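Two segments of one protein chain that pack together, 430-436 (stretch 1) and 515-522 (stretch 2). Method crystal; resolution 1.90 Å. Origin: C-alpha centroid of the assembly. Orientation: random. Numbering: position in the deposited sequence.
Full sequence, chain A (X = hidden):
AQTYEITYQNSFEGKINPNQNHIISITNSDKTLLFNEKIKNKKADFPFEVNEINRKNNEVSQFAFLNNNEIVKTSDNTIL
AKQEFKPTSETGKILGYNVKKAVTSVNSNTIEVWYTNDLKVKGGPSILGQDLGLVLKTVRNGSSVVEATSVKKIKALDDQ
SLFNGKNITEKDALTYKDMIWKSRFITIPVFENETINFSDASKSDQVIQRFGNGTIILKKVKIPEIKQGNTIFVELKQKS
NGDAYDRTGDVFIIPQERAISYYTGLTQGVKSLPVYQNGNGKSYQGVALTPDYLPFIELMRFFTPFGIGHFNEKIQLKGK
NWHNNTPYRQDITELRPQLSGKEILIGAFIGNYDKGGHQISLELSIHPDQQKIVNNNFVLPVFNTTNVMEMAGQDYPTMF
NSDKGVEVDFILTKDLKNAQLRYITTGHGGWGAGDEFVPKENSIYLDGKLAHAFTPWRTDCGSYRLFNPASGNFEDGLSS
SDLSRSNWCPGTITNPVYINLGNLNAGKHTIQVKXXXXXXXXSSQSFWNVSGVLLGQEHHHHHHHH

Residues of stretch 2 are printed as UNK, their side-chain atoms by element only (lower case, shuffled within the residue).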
# COMPACT_ATOMS: atom_id res chain seq x y z
N GLY A 430 -17.49 9.76 24.79
CA GLY A 430 -18.59 9.50 23.87
C GLY A 430 -19.98 9.98 24.26
O GLY A 430 -20.92 9.19 24.23
N TRP A 431 -20.09 11.25 24.65
CA TRP A 431 -21.38 11.87 24.93
C TRP A 431 -21.31 13.29 24.38
O TRP A 431 -20.24 13.75 23.95
CB TRP A 431 -21.72 11.81 26.45
CG TRP A 431 -20.94 12.76 27.34
CD1 TRP A 431 -21.41 13.93 27.90
CD2 TRP A 431 -19.60 12.61 27.81
NE1 TRP A 431 -20.42 14.52 28.67
CE2 TRP A 431 -19.31 13.73 28.63
CE3 TRP A 431 -18.60 11.64 27.63
CZ2 TRP A 431 -18.06 13.91 29.25
CZ3 TRP A 431 -17.38 11.80 28.26
CH2 TRP A 431 -17.11 12.93 29.06
N GLY A 432 -22.44 13.99 24.39
CA GLY A 432 -22.56 15.30 23.76
C GLY A 432 -21.60 16.39 24.20
O GLY A 432 -21.32 17.31 23.42
N ALA A 433 -21.12 16.30 25.43
CA ALA A 433 -20.10 17.22 25.96
C ALA A 433 -18.80 16.49 26.21
O ALA A 433 -18.00 16.92 27.04
CB ALA A 433 -20.59 17.83 27.29
N GLY A 434 -18.58 15.37 25.52
CA GLY A 434 -17.31 14.65 25.64
C GLY A 434 -16.42 14.99 24.46
O GLY A 434 -16.89 15.43 23.42
N ASP A 435 -15.11 14.78 24.63
CA ASP A 435 -14.17 15.26 23.63
C ASP A 435 -14.18 14.47 22.29
O ASP A 435 -13.53 14.88 21.36
CB ASP A 435 -12.76 15.35 24.20
CG ASP A 435 -12.60 16.51 25.18
OD1 ASP A 435 -13.52 17.38 25.27
OD2 ASP A 435 -11.53 16.55 25.84
N GLU A 436 -14.91 13.36 22.20
CA GLU A 436 -15.17 12.75 20.88
C GLU A 436 -15.93 13.77 20.01
O GLU A 436 -15.73 13.85 18.80
CB GLU A 436 -16.02 11.49 21.01
CG GLU A 436 -16.42 10.85 19.68
CD GLU A 436 -17.10 9.50 19.84
OE1 GLU A 436 -17.14 8.97 20.98
OE2 GLU A 436 -17.62 8.96 18.82
N UNK A 515 -3.69 20.11 25.72
CA UNK A 515 -5.06 20.04 25.17
C UNK A 515 -6.02 20.33 26.32
O UNK A 515 -5.86 19.74 27.40
c UNK A 515 -4.29 18.20 23.61
c UNK A 515 -4.37 16.73 23.22
c UNK A 515 -6.73 18.51 24.01
c UNK A 515 -5.35 18.61 24.63
N UNK A 516 -7.02 21.24 26.14
CA UNK A 516 -7.97 21.55 27.21
C UNK A 516 -9.04 20.46 27.32
O UNK A 516 -10.18 20.62 26.86
c UNK A 516 -7.25 22.07 24.95
c UNK A 516 -8.56 22.91 26.79
c UNK A 516 -8.42 22.92 25.32
N UNK A 517 -8.63 19.36 27.94
CA UNK A 517 -9.44 18.14 28.04
C UNK A 517 -10.72 18.45 28.77
O UNK A 517 -10.73 19.21 29.74
o UNK A 517 -7.45 14.24 28.96
c UNK A 517 -9.31 15.74 28.98
c UNK A 517 -8.65 17.10 28.80
n UNK A 517 -8.51 14.56 30.92
c UNK A 517 -8.34 14.78 29.62
N UNK A 518 -11.82 17.87 28.30
CA UNK A 518 -13.13 18.16 28.87
C UNK A 518 -13.30 17.45 30.20
O UNK A 518 -12.61 16.45 30.48
N UNK A 519 -14.22 17.97 31.03
CA UNK A 519 -14.49 17.43 32.37
C UNK A 519 -15.28 16.13 32.27
O UNK A 519 -16.03 15.94 31.31
c UNK A 519 -15.27 18.45 33.19
N UNK A 520 -15.10 15.22 33.24
CA UNK A 520 -15.89 13.99 33.23
C UNK A 520 -17.37 14.22 33.48
O UNK A 520 -17.76 15.28 33.95
c UNK A 520 -14.05 15.22 34.28
c UNK A 520 -14.41 14.06 35.16
c UNK A 520 -15.28 13.14 34.37
N UNK A 521 -18.17 13.23 33.12
CA UNK A 521 -19.61 13.24 33.33
C UNK A 521 -19.92 11.88 33.93
O UNK A 521 -19.83 10.88 33.25
o UNK A 521 -22.57 15.72 32.95
c UNK A 521 -22.07 15.18 31.95
c UNK A 521 -21.80 13.69 32.06
c UNK A 521 -20.32 13.38 31.99
o UNK A 521 -21.75 15.79 30.89
N UNK A 522 -20.21 11.83 35.23
CA UNK A 522 -20.36 10.54 35.91
C UNK A 522 -19.12 9.67 35.74
O UNK A 522 -18.00 10.12 35.91
O HOH W 1 -15.60 16.00 28.66

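Position 515 carries four side-chain carbons and no heteroatom. The chain forks at its first carbon, and one arm is two carbons long. Its CA-to-CB bond points toward stretch 1, but no side-chain atom comes within contact distance. This branching at CB is that of isoleucine: Ile515.

Position 516 has three carbons that close a ring onto the backbone N. That ring defines proline. Its CA-to-CB bond points sideways, and the ring stays well clear of stretch 1. The residue is Pro516.

Position 517 has three carbons in a row, the third carrying one oxygen and one nitrogen. Its N receives no ring closure. The backbone CA lies 3.4 Å from OD2 of Asp435. An amide at the end of a three-carbon chain gives glutamine, Gln517. Its side-chain amide is hydrogen-bonded elsewhere in the structure.

Position 518 has no side-chain atoms and is therefore glycine. Its N donates a hydrogen bond to OD2 of Asp435, 2.8 Å away, with a good angle of 161°. A CB on Gly518 would point toward stretch 1 and sit 2.8 Å from OD1 of Asp435, a clash. The bare backbone leaves room for the carboxylate.

Position 519 has a single side-chain carbon, so it is alanine. The CB of Ala519 points away from stretch 1. The backbone makes the contact instead: Ala519 O lies 3.5 Å from Trp431 CZ2, at the edge of the indole and near its plane.

Position 520 again shows three carbons closed onto the backbone N, which makes it Pro520. Its CA-to-CB bond points away from stretch 1. Pro520 C is 4.3 Å from Trp431 CZ2.

Position 521 has three carbons, the third bearing two oxygens. A carboxylate at the end of such a chain is glutamate, Glu521. The CA-to-CB bond of Glu521 points toward stretch 1. Its OE1 accepts a weak hydrogen bond from Trp431 NE1 at 2.9 Å; the N-H...O angle is only 128°. OE1 also lies 4.3 Å from Ala433 CB.

Position 522 has no side-chain atoms and does not touch stretch 1. It is Gly522, and its positive phi of 56° favours glycine.

The contact joins two irregular segments over a modest 262 Å². A type I turn from Trp431 to Gly434, closed by Gly434 N to Trp431 O at 2.8 Å, leads into Asp435. The Asp435 carboxylate holds the backbone at Gly518, while the Trp431 indole meets Ala519 and Glu521. Between these, water 1 donates to Ala433 O (3.0 Å) and to Ala519 O (2.7 Å), bridging the two backbones.

Stretch 2, residues 515-522: IPQGAPEG
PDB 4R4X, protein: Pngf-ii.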